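PDB 1SA3: type II restriction enzyme MspI from Moraxella sp., which recognises the double-stranded DNA sequence 5'-CCGG-3' and cleaves it after the first cytosine, leaving fragments with terminal 5'-phosphates. Local coordinates for residues 101-106 / 111-116. Residues are numbered along the deposited sequence; the frame is centred on the assembly and turned at random.
Sequences TIRFTF and SRLVPL
Ile102 pairs with Val114 and Phe104 with Arg112 as the hydrogen-bonded pairs of an antiparallel beta hairpin, its strands running at 168° to each other, while Thr101, Arg103 and Thr105 face Pro115, Leu113 and Ser111 at the non-hydrogen-bonded positions. The rungs are uneven: Val114 N lies 2.7 Å from Ile102 O, nearly in line with that carbonyl, whereas Ile102 N reaches Val114 O at 3.2 Å from well above the carbonyl plane. On the face bearing Arg103, its side chain leaves the backbone extended and then bends at chi3 (-66°), which swings the guanidinium across to the partner strand. There Leu113 CD1 lies over one guanidinium face, 3.7 Å from Arg103 NH2, and Ser111 OG sits at the edge, where a weak hydrogen bond from Arg103 NH1 spans 3.1 Å. The same Leu113 methyl also touches Thr101 CB at 3.8 Å. On the other face, Val114 CG2 meets the edge of the Phe104 ring, 3.7 Å from CE1, as Ile102 CG2 packs over one ring face. Ile102 CG1 extends this apolar row to Leu116 CD1. Arg112 turns back at chi2 (60°), so that NE bonds Leu113 O of its own strand at 2.8 Å, and NH2 forms a salt bridge with Asp202. Within the mixed sheet of this PDDEXK-clan nuclease, strand 77-84 flanks 101-106 and strand 203-210 continues the sheet beyond 111-116, where Leu203 meets Val114 and Leu116; Leu66 and Leu67 of helix 57-69 close over the Ile102 and Phe104 face.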
ATOM      1  N   THR E 101       2.666 -12.407   2.645  1.00 13.43           N
ATOM      2  CA  THR E 101       2.115 -12.605   3.974  1.00 12.55           C
ATOM      3  C   THR E 101       3.168 -13.051   4.978  1.00 15.28           C
ATOM      4  O   THR E 101       4.206 -13.619   4.612  1.00 16.36           O
ATOM      5  CB  THR E 101       0.992 -13.668   3.976  1.00 16.48           C
ATOM      6  OG1 THR E 101       1.529 -14.943   3.601  1.00 13.50           O
ATOM      7  CG2 THR E 101      -0.100 -13.294   2.996  1.00 14.34           C
ATOM      8  N   ILE E 102       2.893 -12.765   6.247  1.00 13.71           N
ATOM      9  CA  ILE E 102       3.745 -13.180   7.362  1.00 15.36           C
ATOM     10  C   ILE E 102       2.760 -13.825   8.335  1.00 17.61           C
ATOM     11  O   ILE E 102       1.674 -13.276   8.570  1.00 16.68           O
ATOM     12  CB  ILE E 102       4.391 -11.991   8.102  1.00 13.23           C
ATOM     13  CG1 ILE E 102       5.318 -11.221   7.164  1.00 13.12           C
ATOM     14  CG2 ILE E 102       5.169 -12.496   9.340  1.00 12.85           C
ATOM     15  CD1 ILE E 102       5.886  -9.966   7.800  1.00 15.72           C
ATOM     16  N   ARG E 103       3.102 -14.996   8.856  1.00 12.71           N
ATOM     17  CA  ARG E 103       2.248 -15.653   9.839  1.00 16.01           C
ATOM     18  C   ARG E 103       3.013 -15.750  11.155  1.00 17.34           C
ATOM     19  O   ARG E 103       4.139 -16.253  11.190  1.00 20.11           O
ATOM     20  CB  ARG E 103       1.840 -17.057   9.384  1.00 18.70           C
ATOM     21  CG  ARG E 103       1.061 -17.823  10.459  1.00 21.53           C
ATOM     22  CD  ARG E 103       0.629 -19.205   9.983  1.00 22.28           C
ATOM     23  NE  ARG E 103      -0.341 -19.131   8.895  1.00 24.13           N
ATOM     24  CZ  ARG E 103      -1.610 -18.753   9.030  1.00 24.72           C
ATOM     25  NH1 ARG E 103      -2.094 -18.408  10.216  1.00 26.77           N
ATOM     26  NH2 ARG E 103      -2.398 -18.710   7.966  1.00 26.04           N
ATOM     27  N   PHE E 104       2.415 -15.246  12.231  1.00 15.87           N
ATOM     28  CA  PHE E 104       3.050 -15.308  13.543  1.00 15.40           C
ATOM     29  C   PHE E 104       2.330 -16.343  14.380  1.00 19.62           C
ATOM     30  O   PHE E 104       1.099 -16.378  14.398  1.00 20.33           O
ATOM     31  CB  PHE E 104       2.961 -13.974  14.282  1.00 18.44           C
ATOM     32  CG  PHE E 104       3.648 -12.842  13.592  1.00 20.19           C
ATOM     33  CD1 PHE E 104       2.941 -11.988  12.752  1.00 19.68           C
ATOM     34  CD2 PHE E 104       5.000 -12.602  13.809  1.00 16.61           C
ATOM     35  CE1 PHE E 104       3.574 -10.903  12.141  1.00 18.23           C
ATOM     36  CE2 PHE E 104       5.631 -11.527  13.203  1.00 18.03           C
ATOM     37  CZ  PHE E 104       4.915 -10.676  12.370  1.00 16.94           C
ATOM     38  N   THR E 105       3.090 -17.183  15.070  1.00 18.30           N
ATOM     39  CA  THR E 105       2.507 -18.205  15.928  1.00 19.53           C
ATOM     40  C   THR E 105       2.806 -17.807  17.365  1.00 18.89           C
ATOM     41  O   THR E 105       3.938 -17.453  17.700  1.00 15.88           O
ATOM     42  CB  THR E 105       3.107 -19.593  15.632  1.00 20.55           C
ATOM     43  OG1 THR E 105       2.793 -19.959  14.285  1.00 23.68           O
ATOM     44  CG2 THR E 105       2.528 -20.647  16.576  1.00 20.55           C
ATOM     45  N   PHE E 106       1.782 -17.861  18.210  1.00 18.50           N
ATOM     46  CA  PHE E 106       1.924 -17.466  19.605  1.00 17.85           C
ATOM     47  C   PHE E 106       2.066 -18.656  20.563  1.00 20.50           C
ATOM     48  O   PHE E 106       2.058 -19.807  20.141  1.00 18.31           O
ATOM     49  CB  PHE E 106       0.743 -16.574  19.991  1.00 19.06           C
ATOM     50  CG  PHE E 106       0.515 -15.437  19.033  1.00 21.48           C
ATOM     51  CD1 PHE E 106      -0.639 -15.384  18.249  1.00 20.46           C
ATOM     52  CD2 PHE E 106       1.466 -14.434  18.888  1.00 20.11           C
ATOM     53  CE1 PHE E 106      -0.840 -14.349  17.333  1.00 20.23           C
ATOM     54  CE2 PHE E 106       1.274 -13.397  17.973  1.00 21.68           C
ATOM     55  CZ  PHE E 106       0.121 -13.354  17.195  1.00 18.85           C
ATOM     56  N   SER E 111      -2.441 -18.262  16.063  1.00 19.11           N
ATOM     57  CA  SER E 111      -1.579 -17.532  15.142  1.00 22.25           C
ATOM     58  C   SER E 111      -2.330 -16.395  14.469  1.00 22.53           C
ATOM     59  O   SER E 111      -3.558 -16.307  14.554  1.00 18.51           O
ATOM     60  CB  SER E 111      -1.018 -18.483  14.082  1.00 25.07           C
ATOM     61  OG  SER E 111      -2.059 -19.029  13.290  1.00 27.44           O
ATOM     62  N   ARG E 112      -1.580 -15.520  13.810  1.00 21.10           N
ATOM     63  CA  ARG E 112      -2.153 -14.379  13.106  1.00 18.71           C
ATOM     64  C   ARG E 112      -1.523 -14.298  11.728  1.00 18.14           C
ATOM     65  O   ARG E 112      -0.298 -14.317  11.596  1.00 15.52           O
ATOM     66  CB  ARG E 112      -1.876 -13.086  13.888  1.00 20.96           C
ATOM     67  CG  ARG E 112      -2.036 -11.773  13.093  1.00 22.38           C
ATOM     68  CD  ARG E 112      -3.430 -11.577  12.545  1.00 21.44           C
ATOM     69  NE  ARG E 112      -3.539 -10.431  11.643  1.00 21.14           N
ATOM     70  CZ  ARG E 112      -3.419  -9.159  12.018  1.00 21.22           C
ATOM     71  NH1 ARG E 112      -3.184  -8.846  13.283  1.00 19.34           N
ATOM     72  NH2 ARG E 112      -3.543  -8.195  11.119  1.00 22.06           N
ATOM     73  N   LEU E 113      -2.355 -14.253  10.698  1.00 17.18           N
ATOM     74  CA  LEU E 113      -1.848 -14.122   9.341  1.00 17.96           C
ATOM     75  C   LEU E 113      -1.872 -12.629   9.050  1.00 18.05           C
ATOM     76  O   LEU E 113      -2.846 -11.942   9.379  1.00 15.35           O
ATOM     77  CB  LEU E 113      -2.743 -14.856   8.350  1.00 18.44           C
ATOM     78  CG  LEU E 113      -2.313 -14.757   6.881  1.00 19.40           C
ATOM     79  CD1 LEU E 113      -0.992 -15.499   6.679  1.00 18.32           C
ATOM     80  CD2 LEU E 113      -3.403 -15.333   5.996  1.00 19.58           C
ATOM     81  N   VAL E 114      -0.798 -12.117   8.455  1.00 17.44           N
ATOM     82  CA  VAL E 114      -0.725 -10.695   8.138  1.00 15.01           C
ATOM     83  C   VAL E 114      -0.456 -10.445   6.658  1.00 15.87           C
ATOM     84  O   VAL E 114       0.702 -10.436   6.221  1.00 15.47           O
ATOM     85  CB  VAL E 114       0.390  -9.984   8.936  1.00 13.43           C
ATOM     86  CG1 VAL E 114       0.272  -8.469   8.757  1.00 11.02           C
ATOM     87  CG2 VAL E 114       0.312 -10.354  10.401  1.00 14.92           C
ATOM     88  N   PRO E 115      -1.521 -10.257   5.858  1.00 15.36           N
ATOM     89  CA  PRO E 115      -1.354  -9.999   4.427  1.00 15.60           C
ATOM     90  C   PRO E 115      -0.738  -8.608   4.295  1.00 17.62           C
ATOM     91  O   PRO E 115      -1.092  -7.677   5.040  1.00 14.28           O
ATOM     92  CB  PRO E 115      -2.786 -10.083   3.890  1.00 18.24           C
ATOM     93  CG  PRO E 115      -3.607  -9.642   5.058  1.00 14.14           C
ATOM     94  CD  PRO E 115      -2.952 -10.388   6.195  1.00 12.58           C
ATOM     95  N   LEU E 116       0.192  -8.472   3.359  1.00 14.69           N
ATOM     96  CA  LEU E 116       0.892  -7.207   3.180  1.00 15.11           C
ATOM     97  C   LEU E 116       0.863  -6.671   1.767  1.00  9.77           C
ATOM     98  O   LEU E 116       0.777  -7.428   0.801  1.00 13.37           O
ATOM     99  CB  LEU E 116       2.372  -7.377   3.556  1.00 11.95           C
ATOM    100  CG  LEU E 116       2.820  -8.184   4.774  1.00 13.74           C
ATOM    101  CD1 LEU E 116       4.295  -8.568   4.596  1.00 18.39           C
ATOM    102  CD2 LEU E 116       2.625  -7.383   6.051  1.00 15.60           C
TER